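Ctr9 protein (Myceliophthora thermophila, PDB 6AF0) probably takes part in binding RNA polymerase II complexes and is built, in this portion, largely of helices that include tetratricopeptide repeats. Local coordinates at residues A741-A746 and Q761-V766. Numbering follows the deposited sequence.
Sequences AAQGIA and QIFIKV
A746 lays its CB over one face of the F763 ring, 4.0 Å from the centroid and 18° off the normal, a CH-pi contact displaced toward the rim. The same methyl, A746 CB, also meets CG2 of I762 at 3.7 Å. CG2 of I762, anti to the backbone N, also touches the carbonyl O of A742 and lies 4.2 Å from A742 CB. A742 and A746, one helical turn apart, thus present two small methyls to a single branched residue. Q743 crosses the phenyl side chain at about a right angle, its amide standing nearly upright to the ring plane: CG approaches F763 CE1 obliquely at 3.4 Å, and NE2 sits at the ring edge, in its plane. With CG anti to the backbone N (chi1 -153°), Q743 also sets its CG 4.0 Å from V766 CG1. No hydrogen bond crosses between the segments; they are held by van der Waals packing. F763 and Q743 both touch N778 on helix 773-785, which adds a third helix to this buried patch. Helices 739-752 and 756-770, their local axes 9.0 Å apart and antiparallel at 150°, form a helical hairpin of the kind stacked in TPR-type solenoids.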
loop_
_atom_site.group_PDB
_atom_site.type_symbol
_atom_site.label_atom_id
_atom_site.label_comp_id
_atom_site.label_asym_id
_atom_site.label_seq_id
_atom_site.Cartn_x
_atom_site.Cartn_y
_atom_site.Cartn_z
ATOM N N ALA A 741 35.797 2.288 -1.690
ATOM C CA ALA A 741 36.366 2.142 -0.348
ATOM C C ALA A 741 36.738 0.692 -0.048
ATOM O O ALA A 741 37.798 0.421 0.494
ATOM C CB ALA A 741 35.375 2.651 0.688
ATOM N N ALA A 742 35.835 -0.215 -0.402
ATOM C CA ALA A 742 36.053 -1.639 -0.273
ATOM C C ALA A 742 37.240 -2.089 -1.117
ATOM O O ALA A 742 38.109 -2.818 -0.642
ATOM C CB ALA A 742 34.798 -2.389 -0.683
ATOM N N GLN A 743 37.286 -1.636 -2.364
ATOM C CA GLN A 743 38.400 -1.974 -3.244
ATOM C C GLN A 743 39.724 -1.436 -2.712
ATOM O O GLN A 743 40.748 -2.068 -2.866
ATOM C CB GLN A 743 38.171 -1.436 -4.642
ATOM C CG GLN A 743 38.880 -2.225 -5.721
ATOM C CD GLN A 743 39.269 -1.376 -6.913
ATOM O OE1 GLN A 743 39.180 -0.155 -6.859
ATOM N NE2 GLN A 743 39.693 -2.014 -7.999
ATOM N N GLY A 744 39.696 -0.273 -2.079
ATOM C CA GLY A 744 40.889 0.285 -1.446
ATOM C C GLY A 744 41.358 -0.519 -0.247
ATOM O O GLY A 744 42.552 -0.534 0.087
ATOM N N ILE A 745 40.407 -1.170 0.417
ATOM C CA ILE A 745 40.717 -2.096 1.504
ATOM C C ILE A 745 41.321 -3.386 0.933
ATOM O O ILE A 745 42.194 -3.981 1.554
ATOM C CB ILE A 745 39.485 -2.417 2.380
ATOM C CG1 ILE A 745 38.938 -1.156 3.037
ATOM C CG2 ILE A 745 39.850 -3.379 3.497
ATOM C CD1 ILE A 745 37.567 -1.337 3.649
ATOM N N ALA A 746 40.879 -3.811 -0.248
ATOM C CA ALA A 746 41.483 -4.982 -0.900
ATOM C C ALA A 746 42.947 -4.723 -1.306
ATOM O O ALA A 746 43.802 -5.616 -1.237
ATOM C CB ALA A 746 40.662 -5.410 -2.104
ATOM N N GLN A 761 38.006 -11.659 -3.283
ATOM C CA GLN A 761 36.546 -11.632 -3.094
ATOM C C GLN A 761 35.998 -10.234 -3.314
ATOM O O GLN A 761 35.078 -10.027 -4.113
ATOM C CB GLN A 761 36.162 -12.088 -1.689
ATOM C CG GLN A 761 36.512 -13.528 -1.394
ATOM C CD GLN A 761 35.444 -14.472 -1.884
ATOM O OE1 GLN A 761 35.040 -14.416 -3.052
ATOM N NE2 GLN A 761 34.970 -15.344 -0.993
ATOM N N ILE A 762 36.581 -9.286 -2.585
ATOM C CA ILE A 762 36.237 -7.870 -2.708
ATOM C C ILE A 762 36.275 -7.495 -4.173
ATOM O O ILE A 762 35.278 -7.038 -4.732
ATOM C CB ILE A 762 37.209 -6.955 -1.929
ATOM C CG1 ILE A 762 36.994 -7.073 -0.410
ATOM C CG2 ILE A 762 37.010 -5.509 -2.341
ATOM C CD1 ILE A 762 38.022 -7.906 0.318
ATOM N N PHE A 763 37.427 -7.743 -4.788
ATOM C CA PHE A 763 37.622 -7.491 -6.205
ATOM C C PHE A 763 36.529 -8.067 -7.104
ATOM O O PHE A 763 36.177 -7.422 -8.071
ATOM C CB PHE A 763 38.998 -7.974 -6.691
ATOM C CG PHE A 763 40.118 -7.034 -6.348
ATOM C CD1 PHE A 763 40.014 -5.690 -6.635
ATOM C CD2 PHE A 763 41.281 -7.496 -5.738
ATOM C CE1 PHE A 763 41.039 -4.819 -6.307
ATOM C CE2 PHE A 763 42.305 -6.628 -5.404
ATOM C CZ PHE A 763 42.182 -5.284 -5.686
ATOM N N ILE A 764 35.991 -9.251 -6.814
ATOM C CA ILE A 764 35.059 -9.894 -7.769
ATOM C C ILE A 764 33.734 -9.183 -7.830
ATOM O O ILE A 764 33.115 -9.084 -8.909
ATOM C CB ILE A 764 34.713 -11.364 -7.447
ATOM C CG1 ILE A 764 35.967 -12.213 -7.270
ATOM C CG2 ILE A 764 33.861 -11.971 -8.570
ATOM C CD1 ILE A 764 35.842 -13.178 -6.113
ATOM N N LYS A 765 33.272 -8.749 -6.664
ATOM C CA LYS A 765 31.975 -8.119 -6.591
ATOM C C LYS A 765 32.038 -6.602 -6.700
ATOM O O LYS A 765 31.048 -5.980 -7.059
ATOM C CB LYS A 765 31.183 -8.603 -5.374
ATOM C CG LYS A 765 30.485 -9.948 -5.618
ATOM C CD LYS A 765 29.889 -10.056 -7.030
ATOM C CE LYS A 765 28.760 -11.072 -7.159
ATOM N NZ LYS A 765 27.527 -10.722 -6.392
ATOM N N VAL A 766 33.194 -6.008 -6.439
ATOM C CA VAL A 766 33.430 -4.643 -6.921
ATOM C C VAL A 766 33.496 -4.624 -8.455
ATOM O O VAL A 766 32.941 -3.723 -9.068
ATOM C CB VAL A 766 34.666 -3.951 -6.299
ATOM C CG1 VAL A 766 35.919 -4.721 -6.555
ATOM C CG2 VAL A 766 34.870 -2.569 -6.882
#